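Local structure of putative 5-dehydro-2-deoxygluconokinase (Bacillus halodurans C-125, 2QCV) at residues I50-S55 with E77-G82; L176-Y181 with F210-N215; Y259-K264 with A321-D326. The protein probably catalyses the ATP-dependent phosphorylation of 5-dehydro-2-deoxy-D-gluconate to its 6-phosphate, a step in the breakdown of myo-inositol to acetyl-CoA. All blocks are in the same frame, centred on the assembly; numbering follows the deposited sequence.

Overall arrangement
Following the chain from its N terminus, the three contacts come in series, each loop closed before the next one opens, so none nests in or crosses another. Interaction 1 sets helix 46-56 beside helix 71-82, closing the short excursion through strand 61-67. Interaction 2, on the opposite side of the chain's centre, joins the loop leaving strand 171-175 to helix 207-213, which follows the neighbouring parallel strand 202-206. Interaction 3 ties the stretch beyond strand 255-258, outermost of its sheet within the chain, to helix 316-325 near the C terminus, bridging a mostly helical interval. No two contacts touch; interactions 1 and 2 come closest, about 7 Å between nearest atoms, their centres about 26 Å apart.

Interaction 1 of 3, residues I50-S55 with E77-G82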
loop_
_atom_site.group_PDB
_atom_site.type_symbol
_atom_site.label_atom_id
_atom_site.label_comp_id
_atom_site.label_asym_id
_atom_site.label_seq_id
_atom_site.Cartn_x
_atom_site.Cartn_y
_atom_site.Cartn_z
ATOM N N ILE A 50 -27.012 -2.200 16.554
ATOM C CA ILE A 50 -27.836 -1.220 17.269
ATOM C C ILE A 50 -29.134 -0.988 16.467
ATOM O O ILE A 50 -30.222 -0.977 17.045
ATOM C CB ILE A 50 -27.086 0.109 17.540
ATOM C CG1 ILE A 50 -25.972 -0.134 18.556
ATOM C CG2 ILE A 50 -28.056 1.215 18.089
ATOM C CD1 ILE A 50 -25.030 1.078 18.760
ATOM N N VAL A 51 -29.038 -0.829 15.157
ATOM C CA VAL A 51 -30.273 -0.625 14.367
ATOM C C VAL A 51 -31.152 -1.875 14.267
ATOM O O VAL A 51 -32.362 -1.752 14.277
ATOM C CB VAL A 51 -30.099 0.025 12.974
ATOM C CG1 VAL A 51 -29.485 1.455 13.135
ATOM C CG2 VAL A 51 -29.329 -0.862 11.988
ATOM N N ILE A 52 -30.560 -3.053 14.189
ATOM C CA ILE A 52 -31.334 -4.296 14.189
ATOM C C ILE A 52 -32.037 -4.480 15.542
ATOM O O ILE A 52 -33.239 -4.824 15.628
ATOM C CB ILE A 52 -30.440 -5.502 13.893
ATOM C CG1 ILE A 52 -29.877 -5.455 12.449
ATOM C CG2 ILE A 52 -31.244 -6.839 14.075
ATOM C CD1 ILE A 52 -28.690 -6.461 12.162
ATOM N N GLY A 53 -31.313 -4.232 16.629
ATOM C CA GLY A 53 -31.930 -4.280 17.943
ATOM C C GLY A 53 -33.051 -3.256 18.109
ATOM O O GLY A 53 -34.097 -3.522 18.705
ATOM N N SER A 54 -32.828 -2.048 17.620
ATOM C CA SER A 54 -33.823 -1.006 17.674
ATOM C C SER A 54 -35.095 -1.387 16.924
ATOM O O SER A 54 -36.203 -1.116 17.409
ATOM C CB SER A 54 -33.271 0.311 17.088
ATOM O OG SER A 54 -32.204 0.794 17.900
ATOM N N SER A 55 -34.941 -2.006 15.755
ATOM C CA SER A 55 -36.105 -2.390 14.944
ATOM C C SER A 55 -36.902 -3.447 15.679
ATOM O O SER A 55 -38.115 -3.417 15.663
ATOM C CB SER A 55 -35.694 -2.924 13.568
ATOM O OG SER A 55 -36.830 -2.962 12.720
ATOM N N GLU A 77 -27.784 -6.792 3.439
ATOM C CA GLU A 77 -28.893 -5.930 2.991
ATOM C C GLU A 77 -30.237 -6.630 3.163
ATOM O O GLU A 77 -31.189 -6.050 3.660
ATOM C CB GLU A 77 -28.717 -5.505 1.522
ATOM C CG GLU A 77 -29.734 -4.459 1.030
ATOM C CD GLU A 77 -31.113 -5.015 0.714
ATOM O OE1 GLU A 77 -31.239 -6.210 0.282
ATOM O OE2 GLU A 77 -32.109 -4.261 0.911
ATOM N N SER A 78 -30.317 -7.891 2.741
ATOM C CA SER A 78 -31.563 -8.623 2.797
ATOM C C SER A 78 -32.042 -8.881 4.216
ATOM O O SER A 78 -33.247 -8.796 4.491
ATOM C CB SER A 78 -31.435 -9.926 2.009
ATOM O OG SER A 78 -31.124 -9.609 0.663
ATOM N N TYR A 79 -31.108 -9.206 5.113
ATOM C CA TYR A 79 -31.423 -9.420 6.514
ATOM C C TYR A 79 -31.925 -8.132 7.185
ATOM O O TYR A 79 -32.965 -8.124 7.853
ATOM C CB TYR A 79 -30.202 -9.934 7.296
ATOM C CG TYR A 79 -30.581 -10.229 8.733
ATOM C CD1 TYR A 79 -31.153 -11.441 9.083
ATOM C CD2 TYR A 79 -30.442 -9.275 9.718
ATOM C CE1 TYR A 79 -31.549 -11.694 10.389
ATOM C CE2 TYR A 79 -30.840 -9.517 11.015
ATOM C CZ TYR A 79 -31.402 -10.731 11.340
ATOM O OH TYR A 79 -31.775 -10.971 12.644
HETATM N N MSE A 80 -31.161 -7.045 7.056
HETATM C CA MSE A 80 -31.578 -5.778 7.645
HETATM C C MSE A 80 -32.943 -5.330 7.134
HETATM O O MSE A 80 -33.794 -4.930 7.919
HETATM C CB MSE A 80 -30.493 -4.729 7.389
HETATM C CG MSE A 80 -29.223 -5.093 8.117
HETATM SE SE MSE A 80 -27.790 -3.749 7.853
HETATM C CE MSE A 80 -28.312 -2.659 9.330
ATOM N N ARG A 81 -33.163 -5.416 5.824
ATOM C CA ARG A 81 -34.444 -5.095 5.235
ATOM C C ARG A 81 -35.548 -5.996 5.792
ATOM O O ARG A 81 -36.650 -5.538 6.107
ATOM C CB ARG A 81 -34.387 -5.232 3.718
ATOM C CG ARG A 81 -35.735 -4.963 3.048
ATOM C CD ARG A 81 -35.572 -4.581 1.614
ATOM N NE ARG A 81 -34.618 -5.445 0.936
ATOM C CZ ARG A 81 -34.878 -6.655 0.464
ATOM N NH1 ARG A 81 -36.089 -7.182 0.564
ATOM N NH2 ARG A 81 -33.903 -7.349 -0.119
ATOM N N GLY A 82 -35.232 -7.270 5.945
ATOM C CA GLY A 82 -36.208 -8.240 6.425
ATOM C C GLY A 82 -36.603 -8.009 7.868
ATOM O O GLY A 82 -37.684 -8.404 8.255
#
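The ring of Tyr-79 meets Ile-52 at its edge: CD1 of Ile-52 lies near the ring plane, 3.9 Å from CE2 of Tyr-79. The other methyl of Ile-52, CG2, comes to the same ring atom from the same general direction, at 4.1 Å from Tyr-79 CE2, the two side chains crossing almost at right angles. The other flat group, the guanidinium of Arg-81, takes the carboxylate of Glu-77 along its edge and in plane, within its own helix. NE and NH2 each hold one oxygen side-on, with Arg-81 NE 2.8 Å from Glu-77 OE2, and both oxygens use their syn lone pairs.

Deeper in, Met-80 is present as selenomethionine, and the bend about its CG-SE bond (chi3 88°) turns CE to face Val-51. This pair is tight, Val-51 CG2 lying only 3.4 Å from Met-80 CE. The methylene CG of Met-80 also approaches Ile-52 CD1, at 4.3 Å.

The axes of the two segments approach to 10.5 Å, inclined by 29°. Their helices precede and follow strand 61-67 in the alpha/beta fold of the PfkB (ribokinase) family. Val-51 and Met-80 both rest on Phe-63 of that strand, while Val-51 reaches on to Ala-16 of strand 12-17 and Ile-50 packs against helix 271-284.

Interaction 2 of 3, residues L176-Y181 with F210-N215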
loop_
_atom_site.group_PDB
_atom_site.type_symbol
_atom_site.label_atom_id
_atom_site.label_comp_id
_atom_site.label_asym_id
_atom_site.label_seq_id
_atom_site.Cartn_x
_atom_site.Cartn_y
_atom_site.Cartn_z
ATOM N N LEU A 176 -19.086 4.917 21.846
ATOM C CA LEU A 176 -17.649 4.925 21.806
ATOM C C LEU A 176 -17.044 3.640 21.228
ATOM O O LEU A 176 -16.028 3.746 20.563
ATOM C CB LEU A 176 -17.012 5.270 23.172
ATOM C CG LEU A 176 -17.303 6.668 23.755
ATOM C CD1 LEU A 176 -16.400 6.951 24.992
ATOM C CD2 LEU A 176 -17.081 7.744 22.689
ATOM N N ASP A 177 -17.670 2.478 21.410
ATOM C CA ASP A 177 -17.371 1.269 20.584
ATOM C C ASP A 177 -15.891 1.108 20.321
ATOM O O ASP A 177 -15.498 1.286 19.192
ATOM C CB ASP A 177 -18.056 1.425 19.162
ATOM C CG ASP A 177 -17.722 0.259 18.179
ATOM O OD1 ASP A 177 -17.710 -0.927 18.628
ATOM O OD2 ASP A 177 -17.452 0.565 16.978
ATOM N N TYR A 178 -15.067 0.809 21.332
ATOM C CA TYR A 178 -13.602 0.811 21.130
ATOM C C TYR A 178 -13.065 -0.556 20.684
ATOM O O TYR A 178 -13.226 -1.549 21.383
ATOM C CB TYR A 178 -12.868 1.264 22.400
ATOM C CG TYR A 178 -11.354 1.350 22.298
ATOM C CD1 TYR A 178 -10.748 1.993 21.241
ATOM C CD2 TYR A 178 -10.533 0.781 23.273
ATOM C CE1 TYR A 178 -9.335 2.069 21.118
ATOM C CE2 TYR A 178 -9.138 0.877 23.187
ATOM C CZ TYR A 178 -8.549 1.524 22.104
ATOM O OH TYR A 178 -7.188 1.626 22.011
ATOM N N ARG A 179 -12.380 -0.559 19.544
ATOM C CA ARG A 179 -11.761 -1.737 18.950
ATOM C C ARG A 179 -10.302 -1.372 18.694
ATOM O O ARG A 179 -9.979 -0.810 17.657
ATOM C CB ARG A 179 -12.468 -2.083 17.654
ATOM C CG ARG A 179 -13.982 -2.305 17.773
ATOM C CD ARG A 179 -14.315 -3.552 18.564
ATOM N NE ARG A 179 -14.028 -4.748 17.787
ATOM N N PRO A 180 -9.434 -1.614 19.675
ATOM C CA PRO A 180 -8.036 -1.146 19.565
ATOM C C PRO A 180 -7.284 -1.618 18.327
ATOM O O PRO A 180 -6.499 -0.874 17.786
ATOM C CB PRO A 180 -7.367 -1.701 20.816
ATOM C CG PRO A 180 -8.281 -2.708 21.358
ATOM C CD PRO A 180 -9.661 -2.315 20.947
ATOM N N TYR A 181 -7.560 -2.821 17.851
ATOM C CA TYR A 181 -6.846 -3.315 16.675
ATOM C C TYR A 181 -7.305 -2.685 15.371
ATOM O O TYR A 181 -6.663 -2.873 14.325
ATOM C CB TYR A 181 -6.967 -4.812 16.621
ATOM C CG TYR A 181 -6.150 -5.448 17.706
ATOM C CD1 TYR A 181 -4.767 -5.498 17.612
ATOM C CD2 TYR A 181 -6.748 -5.980 18.815
ATOM C CE1 TYR A 181 -4.010 -6.081 18.612
ATOM C CE2 TYR A 181 -6.009 -6.567 19.808
ATOM C CZ TYR A 181 -4.647 -6.614 19.705
ATOM O OH TYR A 181 -3.933 -7.197 20.729
ATOM N N PHE A 210 -14.002 5.979 27.736
ATOM C CA PHE A 210 -13.770 7.377 28.046
ATOM C C PHE A 210 -12.321 7.634 28.391
ATOM O O PHE A 210 -11.797 8.728 28.049
ATOM C CB PHE A 210 -14.701 7.902 29.148
ATOM C CG PHE A 210 -16.122 8.212 28.644
ATOM C CD1 PHE A 210 -16.405 9.424 28.054
ATOM C CD2 PHE A 210 -17.118 7.266 28.719
ATOM C CE1 PHE A 210 -17.698 9.707 27.599
ATOM C CE2 PHE A 210 -18.448 7.553 28.273
ATOM C CZ PHE A 210 -18.724 8.757 27.726
ATOM N N ASP A 211 -11.659 6.682 29.062
ATOM C CA ASP A 211 -10.219 6.820 29.308
ATOM C C ASP A 211 -9.477 6.980 27.971
ATOM O O ASP A 211 -8.645 7.852 27.851
ATOM C CB ASP A 211 -9.593 5.628 30.056
ATOM C CG ASP A 211 -10.204 5.381 31.394
ATOM O OD1 ASP A 211 -10.758 6.326 32.002
ATOM O OD2 ASP A 211 -10.094 4.228 31.875
ATOM N N VAL A 212 -9.823 6.162 26.981
ATOM C CA VAL A 212 -9.199 6.257 25.651
ATOM C C VAL A 212 -9.454 7.613 25.005
ATOM O O VAL A 212 -8.535 8.245 24.503
ATOM C CB VAL A 212 -9.633 5.069 24.776
ATOM C CG1 VAL A 212 -9.232 5.258 23.302
ATOM C CG2 VAL A 212 -8.990 3.785 25.379
ATOM N N LEU A 213 -10.702 8.046 25.024
ATOM C CA LEU A 213 -11.109 9.370 24.566
ATOM C C LEU A 213 -10.248 10.480 25.165
ATOM O O LEU A 213 -9.870 11.426 24.482
ATOM C CB LEU A 213 -12.579 9.580 24.910
ATOM C CG LEU A 213 -13.366 10.837 24.463
ATOM C CD1 LEU A 213 -14.888 10.641 24.291
ATOM C CD2 LEU A 213 -13.084 12.034 25.397
ATOM N N GLU A 214 -9.958 10.357 26.456
ATOM C CA GLU A 214 -9.236 11.387 27.167
ATOM C C GLU A 214 -7.739 11.226 27.063
ATOM O O GLU A 214 -6.990 11.943 27.748
ATOM C CB GLU A 214 -9.685 11.378 28.630
ATOM C CG GLU A 214 -11.155 11.778 28.801
ATOM C CD GLU A 214 -11.672 11.506 30.224
ATOM O OE1 GLU A 214 -10.877 11.539 31.170
ATOM O OE2 GLU A 214 -12.848 11.239 30.388
ATOM N N ASN A 215 -7.281 10.270 26.241
ATOM C CA ASN A 215 -5.849 9.955 26.115
ATOM C C ASN A 215 -5.192 9.544 27.435
ATOM O O ASN A 215 -4.054 9.946 27.701
ATOM C CB ASN A 215 -5.095 11.171 25.514
ATOM C CG ASN A 215 -3.726 10.818 24.945
ATOM O OD1 ASN A 215 -3.515 9.735 24.378
ATOM N ND2 ASN A 215 -2.775 11.754 25.085
#
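Leu-176 approaches Phe-210 and Tyr-178 approaches Val-212 with CA separations of 7.7 Å and 8.3 Å respectively, a loop running beside the last turn of a helix, and no hydrogen bond joins 176-181 to 210-215. Leu-176 drives its CD1 methyl onto the Phe-210 ring in a CH-pi contact: CD1 stands 3.7 Å from the ring centroid and only 4° off the normal, almost dead centre. Phe-210 CB starts out away from the loop, but CG, anti to the carbonyl carbon (chi1 -78°), turns the ring back over that methyl. The other branch, CD2 of Leu-176, meets CD1 of Leu-213 at 4.0 Å.

Further along, Val-212 sets both methyls on one face of the Tyr-178 ring. CG1 lies 4.0 Å from the centroid of Tyr-178, offset toward the rim, while CG2 of Val-212 is 3.6 Å from Tyr-178 CE2. Pro-180 CD covers the opposite face, over the centre, leaving the ring sandwiched between proline and valine.

In the Rossmann-like core of this PfkB kinase, the loop follows strand 171-175 and the helix follows its parallel neighbour 202-206. The helix stops in a Schellman motif: Asn-215, with positive phi (58°), is the C-prime residue, its N bonding Val-212 O while Arg-216 N returns to Asp-211 O.

Just outside the segment, on the same helix, Glu-209 OE2 accepts from Tyr-178 N. Asp-211 and Glu-214 both form salt bridges to Arg-207, and Phe-210 and Leu-213 also pack against helix 222-229.

Interaction 3 of 3, residues Y259-K264 with A321-D326; sequences YAYKTK and ALIEKD
Tyr-261 makes nearly all of the loop's share of the contact, buried against the last turn of helix 316-325 and reaching a single ordered water with its hydroxyl. On the tight side Leu-322 runs past the tyrosine in the opposite direction, its CD2 3.9 Å from Tyr-261 CB. Tyr-261 CE2 comes within 3.6 Å of Leu-322 O. Ile-323 crosses obliquely near the hydroxyl, with CG1 3.6 Å from Tyr-261 OH.

The looser side is the margin at exposed Asp-326, where no direct hydrogen bond crosses between the segments. The water that bridges them is itself firmly held: Tyr-261 OH donates to it at 2.6 Å, and the water donates to Ile-323 O at 2.7 Å and to Asp-326 OD1 at 2.8 Å. Asp-326 leaves the helix with positive phi (60°), and its carboxylate folds back toward the water although its CB points away from the loop.

The chain beyond the helix runs back alongside 259-264, with backbone bonds joining Ala-260 to Ile-329 and Lys-262 to Glu-327. Beneath, Tyr-261 touches Ser-301 and Ile-323 touches Tyr-295, both on helix 289-305.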
loop_
_atom_site.group_PDB
_atom_site.type_symbol
_atom_site.label_atom_id
_atom_site.label_comp_id
_atom_site.label_asym_id
_atom_site.label_seq_id
_atom_site.Cartn_x
_atom_site.Cartn_y
_atom_site.Cartn_z
ATOM N N TYR A 259 -28.155 -0.266 36.940
ATOM C CA TYR A 259 -27.655 -1.467 37.571
ATOM C C TYR A 259 -27.581 -2.587 36.554
ATOM O O TYR A 259 -28.516 -2.783 35.760
ATOM C CB TYR A 259 -28.573 -1.903 38.758
ATOM C CG TYR A 259 -28.884 -0.730 39.660
ATOM C CD1 TYR A 259 -28.019 -0.378 40.697
ATOM C CD2 TYR A 259 -29.965 0.096 39.393
ATOM C CE1 TYR A 259 -28.271 0.737 41.462
ATOM C CE2 TYR A 259 -30.202 1.209 40.142
ATOM C CZ TYR A 259 -29.352 1.508 41.192
ATOM O OH TYR A 259 -29.627 2.637 41.928
ATOM N N ALA A 260 -26.472 -3.313 36.616
ATOM C CA ALA A 260 -26.324 -4.589 35.889
ATOM C C ALA A 260 -27.337 -5.598 36.397
ATOM O O ALA A 260 -27.636 -5.635 37.611
ATOM C CB ALA A 260 -24.919 -5.146 36.023
ATOM N N TYR A 261 -27.874 -6.398 35.470
ATOM C CA TYR A 261 -28.781 -7.499 35.834
ATOM C C TYR A 261 -28.009 -8.788 36.034
ATOM O O TYR A 261 -27.058 -9.046 35.317
ATOM C CB TYR A 261 -29.902 -7.639 34.799
ATOM C CG TYR A 261 -30.906 -6.545 34.979
ATOM C CD1 TYR A 261 -30.710 -5.286 34.403
ATOM C CD2 TYR A 261 -32.029 -6.736 35.763
ATOM C CE1 TYR A 261 -31.621 -4.239 34.600
ATOM C CE2 TYR A 261 -32.946 -5.713 35.964
ATOM C CZ TYR A 261 -32.734 -4.467 35.404
ATOM O OH TYR A 261 -33.620 -3.471 35.645
ATOM N N LYS A 262 -28.353 -9.542 37.080
ATOM C CA LYS A 262 -27.792 -10.866 37.324
ATOM C C LYS A 262 -28.043 -11.702 36.070
ATOM O O LYS A 262 -29.148 -11.697 35.539
ATOM C CB LYS A 262 -28.475 -11.543 38.519
ATOM C CG LYS A 262 -28.303 -10.870 39.878
ATOM C CD LYS A 262 -28.886 -11.759 40.997
ATOM C CE LYS A 262 -28.808 -11.130 42.398
ATOM N NZ LYS A 262 -27.620 -10.268 42.592
ATOM N N THR A 263 -27.035 -12.403 35.573
ATOM C CA THR A 263 -27.227 -13.143 34.313
ATOM C C THR A 263 -26.342 -14.381 34.221
ATOM O O THR A 263 -25.229 -14.389 34.738
ATOM C CB THR A 263 -27.140 -12.187 33.029
ATOM O OG1 THR A 263 -26.207 -12.657 32.056
ATOM C CG2 THR A 263 -26.788 -10.739 33.393
ATOM N N LYS A 264 -26.894 -15.439 33.627
ATOM C CA LYS A 264 -26.118 -16.652 33.286
ATOM C C LYS A 264 -25.471 -16.391 31.934
ATOM O O LYS A 264 -26.090 -16.548 30.905
ATOM C CB LYS A 264 -27.024 -17.888 33.259
ATOM N N ALA A 321 -40.011 -7.674 31.489
ATOM C CA ALA A 321 -40.142 -8.751 32.438
ATOM C C ALA A 321 -38.884 -8.850 33.336
ATOM O O ALA A 321 -38.970 -9.126 34.543
ATOM C CB ALA A 321 -40.376 -10.057 31.692
ATOM N N LEU A 322 -37.721 -8.645 32.734
ATOM C CA LEU A 322 -36.459 -8.732 33.476
ATOM C C LEU A 322 -36.363 -7.556 34.443
ATOM O O LEU A 322 -35.929 -7.724 35.596
ATOM C CB LEU A 322 -35.249 -8.818 32.517
ATOM C CG LEU A 322 -33.927 -9.171 33.198
ATOM C CD1 LEU A 322 -33.949 -10.646 33.652
ATOM C CD2 LEU A 322 -32.687 -8.849 32.309
ATOM N N ILE A 323 -36.767 -6.374 33.972
ATOM C CA ILE A 323 -36.811 -5.172 34.841
ATOM C C ILE A 323 -37.767 -5.390 36.019
ATOM O O ILE A 323 -37.424 -5.085 37.167
ATOM C CB ILE A 323 -37.189 -3.899 34.061
ATOM C CG1 ILE A 323 -36.085 -3.545 33.047
ATOM C CG2 ILE A 323 -37.433 -2.715 35.030
ATOM C CD1 ILE A 323 -36.456 -2.344 32.112
ATOM N N GLU A 324 -38.956 -5.936 35.736
ATOM C CA GLU A 324 -39.924 -6.207 36.791
ATOM C C GLU A 324 -39.363 -7.219 37.792
ATOM O O GLU A 324 -39.535 -7.058 39.002
ATOM C CB GLU A 324 -41.244 -6.714 36.205
ATOM C CG GLU A 324 -42.023 -5.623 35.466
ATOM N N LYS A 325 -38.696 -8.255 37.299
ATOM C CA LYS A 325 -38.114 -9.277 38.184
ATOM C C LYS A 325 -37.045 -8.644 39.110
ATOM O O LYS A 325 -36.901 -9.043 40.255
ATOM C CB LYS A 325 -37.572 -10.453 37.372
ATOM C CG LYS A 325 -36.911 -11.530 38.212
ATOM C CD LYS A 325 -36.409 -12.751 37.395
ATOM C CE LYS A 325 -37.173 -14.029 37.751
ATOM N NZ LYS A 325 -36.492 -15.292 37.293
ATOM N N ASP A 326 -36.315 -7.653 38.598
ATOM C CA ASP A 326 -35.453 -6.751 39.403
ATOM C C ASP A 326 -34.365 -7.501 40.154
ATOM O O ASP A 326 -34.094 -7.230 41.316
ATOM C CB ASP A 326 -36.286 -5.878 40.339
ATOM C CG ASP A 326 -35.475 -4.744 41.006
ATOM O OD1 ASP A 326 -34.493 -4.195 40.422
ATOM O OD2 ASP A 326 -35.863 -4.386 42.127
HETATM O O HOH W 1 -35.148 -3.676 37.760
#